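Local coordinates for protein putative N-acetylmuramoyl-L-alanine amidase,autolysin cwp6 (Peptoclostridium difficile, PDB 5J72) that probably cleaves the amide link between N-acetylmuramic acid and L-alanine in peptidoglycan as a zinc-dependent autolysin that carries CWB2 cell wall-binding modules, at residues N483-T488 and V622-T627; T515-N519 and V591-Y597; G536-G540 and D608-D612; N561-R565 and I631-T636. All coordinates share one frame; numbering follows the deposited sequence. Where two conformers were deposited one is given.

Contact 1 of 4, residues N483-T488 and V622-T627; sequences NTALAT and VKTMGT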
loop_
_atom_site.group_PDB
_atom_site.type_symbol
_atom_site.label_atom_id
_atom_site.label_comp_id
_atom_site.label_asym_id
_atom_site.label_seq_id
_atom_site.Cartn_x
_atom_site.Cartn_y
_atom_site.Cartn_z
ATOM N N ASN A 483 -11.832 9.974 12.365
ATOM C CA ASN A 483 -10.485 9.474 12.743
ATOM C C ASN A 483 -10.582 8.572 14.019
ATOM O O ASN A 483 -9.902 7.572 14.088
ATOM C CB ASN A 483 -9.572 10.629 13.006
ATOM C CG ASN A 483 -9.306 11.376 11.714
ATOM O OD1 ASN A 483 -9.275 10.728 10.646
ATOM N ND2 ASN A 483 -9.238 12.726 11.724
ATOM N N THR A 484 -11.451 8.946 14.979
ATOM C CA THR A 484 -11.599 8.121 16.182
ATOM C C THR A 484 -12.194 6.756 15.786
ATOM O O THR A 484 -11.687 5.700 16.181
ATOM C CB THR A 484 -12.571 8.824 17.165
ATOM O OG1 THR A 484 -12.017 10.066 17.515
ATOM C CG2 THR A 484 -12.785 7.950 18.469
ATOM N N ALA A 485 -13.263 6.782 14.948
ATOM C CA ALA A 485 -13.965 5.580 14.561
ATOM C C ALA A 485 -13.105 4.646 13.748
ATOM O O ALA A 485 -13.255 3.406 13.881
ATOM C CB ALA A 485 -15.280 5.911 13.776
ATOM N N LEU A 486 -12.238 5.156 12.926
ATOM C CA LEU A 486 -11.369 4.258 12.116
ATOM C C LEU A 486 -10.463 3.484 13.113
ATOM O O LEU A 486 -10.217 2.294 12.914
ATOM C CB LEU A 486 -10.470 5.118 11.137
ATOM C CG LEU A 486 -11.379 5.614 9.922
ATOM C CD1 LEU A 486 -10.668 6.827 9.192
ATOM C CD2 LEU A 486 -11.654 4.450 8.908
ATOM N N ALA A 487 -9.978 4.184 14.123
ATOM C CA ALA A 487 -9.067 3.520 15.099
ATOM C C ALA A 487 -9.833 2.471 15.920
ATOM O O ALA A 487 -9.289 1.412 16.233
ATOM C CB ALA A 487 -8.449 4.577 15.986
ATOM N N THR A 488 -11.100 2.759 16.301
ATOM C CA THR A 488 -11.899 1.760 16.996
ATOM C C THR A 488 -12.109 0.541 16.120
ATOM O O THR A 488 -12.046 -0.617 16.568
ATOM C CB THR A 488 -13.316 2.361 17.313
ATOM O OG1 THR A 488 -13.119 3.511 18.117
ATOM C CG2 THR A 488 -14.253 1.303 18.022
ATOM N N VAL A 622 -5.658 10.723 19.046
ATOM C CA VAL A 622 -7.014 10.412 18.588
ATOM C C VAL A 622 -7.108 8.921 18.358
ATOM O O VAL A 622 -8.123 8.298 18.647
ATOM C CB VAL A 622 -7.346 11.216 17.300
ATOM C CG1 VAL A 622 -8.675 10.701 16.684
ATOM C CG2 VAL A 622 -7.449 12.684 17.640
ATOM N N LYS A 623 -6.014 8.325 17.827
ATOM C CA LYS A 623 -6.034 6.887 17.614
ATOM C C LYS A 623 -6.180 6.167 19.020
ATOM O O LYS A 623 -6.895 5.190 19.130
ATOM C CB LYS A 623 -4.753 6.453 16.913
ATOM C CG LYS A 623 -4.758 4.947 16.710
ATOM C CD LYS A 623 -3.525 4.458 15.948
ATOM C CE LYS A 623 -3.849 3.105 15.324
ATOM N NZ LYS A 623 -4.932 3.197 14.282
ATOM N N THR A 624 -5.547 6.690 20.068
ATOM C CA THR A 624 -5.665 6.059 21.401
ATOM C C THR A 624 -7.125 6.135 21.885
ATOM O O THR A 624 -7.655 5.180 22.440
ATOM C CB THR A 624 -4.739 6.766 22.383
ATOM O OG1 THR A 624 -3.416 6.514 21.908
ATOM C CG2 THR A 624 -4.884 6.227 23.829
ATOM N N MET A 625 -7.772 7.267 21.643
ATOM C CA MET A 625 -9.185 7.403 22.011
ATOM C C MET A 625 -9.987 6.337 21.318
ATOM O O MET A 625 -10.803 5.667 21.965
ATOM C CB MET A 625 -9.685 8.785 21.609
ATOM C CG MET A 625 -11.213 8.928 21.822
ATOM S SD MET A 625 -11.715 8.847 23.593
ATOM C CE MET A 625 -11.062 10.476 24.239
ATOM N N GLY A 626 -9.774 6.111 19.970
ATOM C CA GLY A 626 -10.563 5.084 19.300
ATOM C C GLY A 626 -10.239 3.684 19.821
ATOM O O GLY A 626 -11.124 2.833 19.953
ATOM N N THR A 627 -8.958 3.434 20.053
ATOM C CA THR A 627 -8.572 2.120 20.557
ATOM C C THR A 627 -9.286 1.810 21.927
ATOM O O THR A 627 -9.814 0.705 22.097
ATOM C CB THR A 627 -7.059 2.119 20.844
ATOM O OG1 THR A 627 -6.403 2.359 19.571
ATOM C CG2 THR A 627 -6.615 0.712 21.483
HETATM O O HOH W 1 -6.775 1.196 16.906
#
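Gly626 O is gripped by the hydroxyl of Thr488, with OG1 donating to it at 2.8 Å. This bond joins two helices of the zinc-dependent Amidase_3 domain, 477-494 and 619-637. They pack at a glycine, with segment axes 7.0 Å apart at closest and a crossing angle of -52°. The hydroxyl meets the carbonyl from its flank, at a C=O...donor angle of 106°, and is tilted from the carbonyl plane. OG1 of Thr488 lies anti to its own carbonyl carbon (chi1 -59°), which turns it to the neighbouring helix. Gly626 has no side chain, which lets its CA lie 3.4 Å from Thr484 O, in a CA-H...O contact, and 4.0 Å from Ala487 CB.

Ala487 points its CB at the turn of Lys623 and touches Lys623 O at 3.6 Å. In the conformer given, the Lys623 chain runs past this methyl and bends at its last torsion, and its NZ meets Asp345 and Tyr402. On the other flank Thr484 and Val622 cross at about a right angle, CG1 of Val622 lying 3.5 Å from Thr484 OG1. The hydroxyl itself is hydrogen-bonded to Tyr480 O and Tyr531 OH. At the Lys623 side, one water donates to both Ala487 O, at 2.6 Å, and Thr627 OG1.

Contact 2 of 4, residues T515-N519 and V591-Y597; sequences TALSN and VLRNNNY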
loop_
_atom_site.group_PDB
_atom_site.type_symbol
_atom_site.label_atom_id
_atom_site.label_comp_id
_atom_site.label_asym_id
_atom_site.label_seq_id
_atom_site.Cartn_x
_atom_site.Cartn_y
_atom_site.Cartn_z
ATOM N N THR A 515 -29.385 4.064 11.270
ATOM C CA THR A 515 -30.177 3.100 12.024
ATOM C C THR A 515 -30.667 1.959 11.159
ATOM O O THR A 515 -30.649 0.803 11.611
ATOM C CB THR A 515 -31.381 3.801 12.709
ATOM O OG1 THR A 515 -30.873 4.998 13.344
ATOM C CG2 THR A 515 -31.954 2.930 13.798
ATOM N N ALA A 516 -31.093 2.239 9.918
ATOM C CA ALA A 516 -31.563 1.143 9.037
ATOM C C ALA A 516 -30.440 0.147 8.852
ATOM O O ALA A 516 -30.670 -1.061 8.872
ATOM C CB ALA A 516 -31.965 1.680 7.670
ATOM N N LEU A 517 -29.201 0.660 8.707
ATOM C CA LEU A 517 -28.041 -0.199 8.535
ATOM C C LEU A 517 -27.904 -1.067 9.728
ATOM O O LEU A 517 -27.690 -2.283 9.596
ATOM C CB LEU A 517 -26.750 0.622 8.347
ATOM C CG LEU A 517 -25.482 -0.217 8.126
ATOM C CD1 LEU A 517 -25.663 -1.115 6.873
ATOM C CD2 LEU A 517 -24.304 0.696 7.929
ATOM N N SER A 518 -28.002 -0.481 10.923
ATOM C CA SER A 518 -27.877 -1.289 12.158
ATOM C C SER A 518 -28.920 -2.401 12.181
ATOM O O SER A 518 -28.622 -3.545 12.498
ATOM C CB SER A 518 -28.101 -0.398 13.374
ATOM O OG SER A 518 -27.773 -1.098 14.560
ATOM N N ASN A 519 -30.163 -2.054 11.851
ATOM C CA ASN A 519 -31.278 -3.021 11.850
ATOM C C ASN A 519 -31.101 -4.105 10.776
ATOM O O ASN A 519 -31.635 -5.205 10.924
ATOM C CB ASN A 519 -32.617 -2.259 11.657
ATOM C CG ASN A 519 -32.945 -1.458 12.877
ATOM O OD1 ASN A 519 -32.442 -1.764 13.984
ATOM N ND2 ASN A 519 -33.701 -0.383 12.780
ATOM N N VAL A 591 -30.641 7.325 17.093
ATOM C CA VAL A 591 -29.968 5.988 16.858
ATOM C C VAL A 591 -30.168 5.034 18.019
ATOM O O VAL A 591 -29.852 3.840 17.886
ATOM C CB VAL A 591 -28.468 6.162 16.521
ATOM C CG1 VAL A 591 -28.348 6.982 15.221
ATOM C CG2 VAL A 591 -27.715 6.865 17.654
ATOM N N LEU A 592 -30.687 5.551 19.151
ATOM C CA LEU A 592 -30.988 4.668 20.284
ATOM C C LEU A 592 -32.464 4.231 20.175
ATOM O O LEU A 592 -32.784 3.056 20.169
ATOM C CB LEU A 592 -30.748 5.433 21.612
ATOM C CG LEU A 592 -29.383 5.185 22.248
ATOM C CD1 LEU A 592 -28.271 5.515 21.279
ATOM C CD2 LEU A 592 -29.237 5.985 23.505
ATOM N N ARG A 593 -33.354 5.205 20.017
ATOM C CA ARG A 593 -34.798 4.934 19.991
ATOM C C ARG A 593 -35.209 4.042 18.874
ATOM O O ARG A 593 -36.061 3.178 19.057
ATOM C CB ARG A 593 -35.546 6.290 19.906
ATOM C CG ARG A 593 -37.111 6.135 19.841
ATOM C CD ARG A 593 -37.751 7.551 19.831
ATOM N NE ARG A 593 -37.596 8.179 18.516
ATOM C CZ ARG A 593 -36.728 9.139 18.204
ATOM N NH1 ARG A 593 -35.917 9.643 19.133
ATOM N NH2 ARG A 593 -36.634 9.574 16.950
ATOM N N ASN A 594 -34.611 4.194 17.703
ATOM C CA ASN A 594 -35.051 3.402 16.565
ATOM C C ASN A 594 -34.183 2.208 16.233
ATOM O O ASN A 594 -34.348 1.578 15.189
ATOM C CB ASN A 594 -35.114 4.327 15.327
ATOM C CG ASN A 594 -36.282 5.252 15.446
ATOM O OD1 ASN A 594 -37.358 4.786 15.826
ATOM N ND2 ASN A 594 -36.153 6.556 15.228
ATOM N N ASN A 595 -33.259 1.902 17.091
ATOM C CA ASN A 595 -32.385 0.747 16.854
ATOM C C ASN A 595 -33.001 -0.537 17.496
ATOM O O ASN A 595 -33.305 -0.509 18.686
ATOM C CB ASN A 595 -31.042 1.034 17.537
ATOM C CG ASN A 595 -29.886 0.473 16.783
ATOM O OD1 ASN A 595 -29.922 -0.707 16.386
ATOM N ND2 ASN A 595 -28.849 1.265 16.543
ATOM N N ASN A 596 -33.143 -1.629 16.752
ATOM C CA ASN A 596 -33.681 -2.859 17.359
ATOM C C ASN A 596 -32.556 -3.615 18.066
ATOM O O ASN A 596 -32.806 -4.684 18.609
ATOM C CB ASN A 596 -34.258 -3.756 16.300
ATOM C CG ASN A 596 -35.437 -3.128 15.629
ATOM O OD1 ASN A 596 -35.658 -3.371 14.440
ATOM N ND2 ASN A 596 -36.233 -2.328 16.310
ATOM N N TYR A 597 -31.306 -3.074 18.047
ATOM C CA TYR A 597 -30.171 -3.748 18.664
ATOM C C TYR A 597 -29.551 -2.871 19.696
ATOM O O TYR A 597 -29.820 -1.662 19.727
ATOM C CB TYR A 597 -29.171 -4.192 17.563
ATOM C CG TYR A 597 -29.899 -5.170 16.683
ATOM C CD1 TYR A 597 -29.981 -6.515 17.032
ATOM C CD2 TYR A 597 -30.632 -4.739 15.598
ATOM C CE1 TYR A 597 -30.795 -7.393 16.330
ATOM C CE2 TYR A 597 -31.454 -5.612 14.886
ATOM C CZ TYR A 597 -31.530 -6.939 15.259
ATOM O OH TYR A 597 -32.334 -7.809 14.560
#
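Helix 511-521 lies against the end of helix 590-593 and the loop after it, with CA atoms closest at Thr515 and Val591 (5.6 Å) and at Asn519 and Asn596. Asn594 is the first residue to leave helical angles. The Asn519 amide clasps the departing chain at two points. Its ND2 donates to Asn594 O at 3.2 Å, almost straight (173°) and in the planes of both groups. Its OD1 accepts from Asn596 N at 2.9 Å. The amides of Asn519 and Asn596 are stacked, their planes 19° apart. In the Amidase_3 domain this joins the helix before strand 525-532 to the loop that leads into strand 599-606, and Asn595 forms an Asx turn there. Its OD1 accepts from Tyr597 N and also from Ser518 OG, at 2.8 Å, the hydroxyl lying on a lone pair. ND2 of Asn595 donates back to Val591 O at 3.1 Å. With OD1 and ND2 both bonded, the rotation of the amide is fixed. Ser518 reaches Asn595 OD1 with OG anti to the backbone N (chi1 -170°). Thr515 sets CG2 against Asn594 O at 3.1 Å, while its OG1 bonds to Leu511 O. Tyr597 turns a ring edge to Asn519, with CD2 3.8 Å from Asn519 OD1.

Contact 3 of 4, residues G536-G540 and D608-D612; sequences GSGNG and DNKSD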
loop_
_atom_site.group_PDB
_atom_site.type_symbol
_atom_site.label_atom_id
_atom_site.label_comp_id
_atom_site.label_asym_id
_atom_site.label_seq_id
_atom_site.Cartn_x
_atom_site.Cartn_y
_atom_site.Cartn_z
ATOM N N GLY A 536 -16.483 27.102 26.246
ATOM C CA GLY A 536 -15.251 26.448 26.687
ATOM C C GLY A 536 -15.464 25.703 27.991
ATOM O O GLY A 536 -14.671 24.848 28.373
ATOM N N SER A 537 -16.588 26.048 28.669
ATOM C CA SER A 537 -17.037 25.534 29.965
ATOM C C SER A 537 -17.103 23.981 30.101
ATOM O O SER A 537 -16.243 23.395 30.779
ATOM C CB SER A 537 -18.420 26.106 30.260
ATOM O OG SER A 537 -18.745 25.932 31.628
ATOM N N GLY A 538 -18.122 23.327 29.491
ATOM C CA GLY A 538 -18.247 21.872 29.587
ATOM C C GLY A 538 -16.950 21.174 29.212
ATOM O O GLY A 538 -16.174 21.651 28.393
ATOM N N ASN A 539 -16.699 20.031 29.846
ATOM C CA ASN A 539 -15.500 19.227 29.595
ATOM C C ASN A 539 -15.777 17.840 30.170
ATOM O O ASN A 539 -16.646 17.699 31.042
ATOM C CB ASN A 539 -14.226 19.845 30.234
ATOM C CG ASN A 539 -14.267 19.881 31.763
ATOM O OD1 ASN A 539 -14.740 20.870 32.340
ATOM N ND2 ASN A 539 -13.858 18.829 32.482
ATOM N N GLY A 540 -15.056 16.822 29.667
ATOM C CA GLY A 540 -15.243 15.455 30.134
ATOM C C GLY A 540 -15.885 14.550 29.092
ATOM O O GLY A 540 -16.165 14.967 27.962
ATOM N N ASP A 608 -14.715 21.822 22.210
ATOM C CA ASP A 608 -14.506 23.262 22.483
ATOM C C ASP A 608 -13.900 23.427 23.885
ATOM O O ASP A 608 -13.909 24.531 24.420
ATOM C CB ASP A 608 -15.844 24.059 22.402
ATOM C CG ASP A 608 -16.943 23.484 23.310
ATOM O OD1 ASP A 608 -18.009 24.133 23.449
ATOM O OD2 ASP A 608 -16.735 22.372 23.885
ATOM N N ASN A 609 -13.385 22.346 24.507
ATOM C CA ASN A 609 -12.727 22.515 25.822
ATOM C C ASN A 609 -11.209 22.292 25.645
ATOM O O ASN A 609 -10.787 21.208 25.248
ATOM C CB ASN A 609 -13.278 21.563 26.879
ATOM C CG ASN A 609 -12.532 21.736 28.185
ATOM O OD1 ASN A 609 -11.516 21.053 28.422
ATOM N ND2 ASN A 609 -12.950 22.657 29.063
ATOM N N LYS A 610 -10.388 23.313 25.932
ATOM C CA LYS A 610 -8.936 23.207 25.743
ATOM C C LYS A 610 -8.271 22.081 26.531
ATOM O O LYS A 610 -7.378 21.413 26.004
ATOM C CB LYS A 610 -8.263 24.521 26.138
ATOM C CG LYS A 610 -7.110 24.832 25.192
ATOM C CD LYS A 610 -5.942 25.510 25.887
ATOM C CE LYS A 610 -4.801 25.576 24.919
ATOM N NZ LYS A 610 -3.889 24.429 25.127
ATOM N N SER A 611 -8.662 21.876 27.779
ATOM C CA SER A 611 -8.037 20.800 28.554
ATOM C C SER A 611 -8.286 19.384 27.875
ATOM O O SER A 611 -7.354 18.591 27.753
ATOM C CB SER A 611 -8.577 20.823 29.976
ATOM O OG SER A 611 -8.057 19.733 30.725
ATOM N N ASP A 612 -9.539 19.113 27.426
ATOM C CA ASP A 612 -9.918 17.864 26.742
ATOM C C ASP A 612 -9.167 17.742 25.432
ATOM O O ASP A 612 -8.531 16.726 25.181
ATOM C CB ASP A 612 -11.437 17.847 26.451
ATOM C CG ASP A 612 -12.317 17.543 27.640
ATOM O OD1 ASP A 612 -13.555 17.472 27.463
ATOM O OD2 ASP A 612 -11.774 17.363 28.751
HETATM O O HOH W 2 -11.844 25.499 27.126
#
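This is a polar contact between a glycine-rich loop and the start of a short helix, at the edge of the Amidase_3 domain. The loop 536-540 links strand 525-532 to strand 541-544. The residues 608-612 follow strand 599-606 and lead into helix 610-614. Asn609 does most of the joining. CG stands anti to its backbone N (chi1 178°), which extends the amide toward the loop. ND2 donates to Gly536 O at 2.9 Å, nearly along the C=O axis of the glycine. The bond is somewhat bent at the hydrogen, and the oxygen lies 16° out of the amide plane.

The other end of the same amide serves its own helix. Asn609 is the N-cap residue, and its OD1 accepts from Asp612 N at 2.9 Å in the carbonyl plane. One amide thus ties the loop and caps the helix, which settles its orientation. CB of Asn539 packs against the middle of the amide, 3.3 Å from Asn609 CG. On the side of Asn609 CB sits Gly538 O, also at 3.3 Å.

Asp612 holds the far end of the loop. Its OD1 takes Gly540 N at 2.7 Å with the syn lone pair, and the same oxygen accepts from Phe606 N. Gly540 has a positive phi (111°), a backbone shape common for glycine. At the other end, Gly536 CA makes a CA-H...O contact with Asp608 O at 3.3 Å. A water bridges Gly536 O and Lys610 N, donating to the first and accepting from the second.

Contact 4 of 4, residues N561-R565 and I631-T636; sequences NILKR and IGIEDT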
loop_
_atom_site.group_PDB
_atom_site.type_symbol
_atom_site.label_atom_id
_atom_site.label_comp_id
_atom_site.label_asym_id
_atom_site.label_seq_id
_atom_site.Cartn_x
_atom_site.Cartn_y
_atom_site.Cartn_z
ATOM N N ASN A 561 -18.418 -0.002 30.470
ATOM C CA ASN A 561 -17.108 -0.533 30.004
ATOM C C ASN A 561 -16.347 0.506 29.204
ATOM O O ASN A 561 -15.171 0.753 29.468
ATOM C CB ASN A 561 -17.334 -1.763 29.152
ATOM C CG ASN A 561 -17.768 -2.949 29.937
ATOM O OD1 ASN A 561 -17.514 -2.945 31.138
ATOM N ND2 ASN A 561 -18.429 -3.959 29.355
ATOM N N ILE A 562 -17.002 1.160 28.201
ATOM C CA ILE A 562 -16.270 2.164 27.354
ATOM C C ILE A 562 -15.844 3.334 28.152
ATOM O O ILE A 562 -14.719 3.840 28.010
ATOM C CB ILE A 562 -17.214 2.584 26.160
ATOM C CG1 ILE A 562 -17.432 1.349 25.253
ATOM C CG2 ILE A 562 -16.610 3.795 25.405
ATOM C CD1 ILE A 562 -18.621 1.471 24.297
ATOM N N LEU A 563 -16.710 3.823 29.031
ATOM C CA LEU A 563 -16.330 4.983 29.849
ATOM C C LEU A 563 -15.081 4.620 30.711
ATOM O O LEU A 563 -14.143 5.376 30.831
ATOM C CB LEU A 563 -17.578 5.300 30.779
ATOM C CG LEU A 563 -17.313 6.438 31.766
ATOM C CD1 LEU A 563 -17.059 7.755 31.064
ATOM C CD2 LEU A 563 -18.541 6.596 32.655
ATOM N N LYS A 564 -15.117 3.422 31.323
ATOM C CA LYS A 564 -13.961 2.964 32.124
ATOM C C LYS A 564 -12.703 2.958 31.226
ATOM O O LYS A 564 -11.684 3.552 31.594
ATOM C CB LYS A 564 -14.254 1.532 32.617
ATOM C CG LYS A 564 -13.129 0.936 33.460
ATOM C CD LYS A 564 -13.540 -0.415 34.082
ATOM C CE LYS A 564 -12.811 -0.670 35.442
ATOM N NZ LYS A 564 -12.525 -2.131 35.681
ATOM N N ARG A 565 -12.785 2.316 30.015
ATOM C CA ARG A 565 -11.540 2.257 29.184
ATOM C C ARG A 565 -11.048 3.624 28.758
ATOM O O ARG A 565 -9.848 3.862 28.746
ATOM C CB ARG A 565 -11.763 1.352 27.989
ATOM C CG ARG A 565 -12.043 -0.111 28.412
ATOM C CD ARG A 565 -10.905 -0.689 29.308
ATOM N NE ARG A 565 -11.068 -2.137 29.306
ATOM C CZ ARG A 565 -10.145 -2.988 29.738
ATOM N NH1 ARG A 565 -10.359 -4.291 29.664
ATOM N NH2 ARG A 565 -9.014 -2.539 30.260
ATOM N N ILE A 631 -11.630 -1.238 22.911
ATOM C CA ILE A 631 -11.374 -2.216 24.021
ATOM C C ILE A 631 -12.671 -2.325 24.869
ATOM O O ILE A 631 -13.085 -3.439 25.221
ATOM C CB ILE A 631 -10.184 -1.766 24.901
ATOM C CG1 ILE A 631 -8.833 -1.892 24.109
ATOM C CG2 ILE A 631 -10.099 -2.724 26.201
ATOM C CD1 ILE A 631 -7.706 -1.055 24.761
ATOM N N GLY A 632 -13.295 -1.176 25.177
ATOM C CA GLY A 632 -14.552 -1.194 25.934
ATOM C C GLY A 632 -15.609 -1.986 25.212
ATOM O O GLY A 632 -16.400 -2.691 25.820
ATOM N N ILE A 633 -15.686 -1.866 23.861
ATOM C CA ILE A 633 -16.666 -2.638 23.108
ATOM C C ILE A 633 -16.347 -4.159 23.189
ATOM O O ILE A 633 -17.267 -4.981 23.360
ATOM C CB ILE A 633 -16.699 -2.193 21.603
ATOM C CG1 ILE A 633 -17.302 -0.734 21.549
ATOM C CG2 ILE A 633 -17.532 -3.201 20.711
ATOM C CD1 ILE A 633 -17.143 -0.086 20.095
ATOM N N GLU A 634 -15.077 -4.508 23.003
ATOM C CA GLU A 634 -14.648 -5.916 23.074
ATOM C C GLU A 634 -15.014 -6.472 24.505
ATOM O O GLU A 634 -15.509 -7.610 24.601
ATOM C CB GLU A 634 -13.146 -5.982 22.849
ATOM C CG GLU A 634 -12.597 -7.374 23.137
ATOM C CD GLU A 634 -11.067 -7.399 23.062
ATOM O OE1 GLU A 634 -10.411 -6.468 23.565
ATOM O OE2 GLU A 634 -10.553 -8.372 22.478
ATOM N N ASP A 635 -14.769 -5.697 25.553
ATOM C CA ASP A 635 -15.167 -6.075 26.908
ATOM C C ASP A 635 -16.591 -6.489 26.942
ATOM O O ASP A 635 -16.951 -7.471 27.610
ATOM C CB ASP A 635 -15.108 -4.903 27.878
ATOM C CG ASP A 635 -13.722 -4.458 28.216
ATOM O OD1 ASP A 635 -12.786 -5.258 28.054
ATOM O OD2 ASP A 635 -13.562 -3.303 28.671
ATOM N N THR A 636 -17.417 -5.751 26.241
ATOM C CA THR A 636 -18.832 -5.973 26.219
ATOM C C THR A 636 -19.298 -7.118 25.365
ATOM O O THR A 636 -20.121 -7.907 25.855
ATOM C CB THR A 636 -19.513 -4.660 25.736
ATOM O OG1 THR A 636 -19.065 -3.577 26.543
ATOM C CG2 THR A 636 -21.024 -4.735 25.847
HETATM O O HOH W 3 -19.031 -6.652 30.273
HETATM O O HOH W 4 -13.894 -1.977 31.044
#
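Arg565 leaves helix 554-569 toward helix 619-637, and its CB comes first to the backbone N of Gly632. CG lies closer, 3.6 Å from Gly632 N. The chain then bends at chi2 (-56°), which carries CD past Asp635 OD2 and Ile631 CG2. NE donates to Asp635 OD2 at 2.8 Å, and NH1 to Asp635 OD1 at 3.1 Å. This is a side-on, two-nitrogen salt bridge. The guanidinium and carboxylate planes are nearly coplanar, and both oxygens are met on their syn sides. CG2 of Ile631 lies over one face of the guanidinium, toward its rim, 3.3 Å from Arg565 NE. The remaining nitrogen, NH2, pairs with Glu568. Two bonds to the carboxylate and a third to Glu568 should restrict rotation of the group.

One turn earlier, Asn561 reaches the same helix. Its ND2 donates to Thr636 OG1 at 2.9 Å, nearly straight and in the amide plane. That hydroxyl in turn donates to Gly632 O, so it both accepts and donates. A water joins Asn561 ND2 to Asp635 O, the latter link weak. A second water donates to Asp635 OD2.

Beside these polar groups the backbones come close, with CA atoms of Ile562 and Gly632 4.0 Å apart. Gly632 has no side chain at this point. Ile562 and Ile633 lie side by side, CD1 to CG1 at 3.8 Å, on the side facing the sheet. Ile562 also touches Ile543, Ile600 and Val602. The arrangement is a glycine-mediated crossing of two roughly antiparallel helices (143°) packed on the mixed sheet of the Amidase_3 domain.

In the fold
All four contacts belong to the Amidase_3 domain, built round a six-stranded mixed sheet. Along the chain, contact 1 encloses contacts 2 and 3, while contacts 1 and 4 alternate, since 631-636 follows 622-627. Contacts 2, 3 and 4 alternate with one another. Contacts 1 and 4 share helix 619-637, which meets helix 477-494 and then helix 554-569. Their centres are 13 Å apart, and Thr488 CG2 touches Ile633 CD1 at 3.8 Å. Contacts 2 and 3 are the most distant pair, with centres 30 Å apart. They tie loops to helices on either side of strand 599-606 in the sequence. Together the contacts fasten helices and loops around the sheet that carries zinc ligand His530.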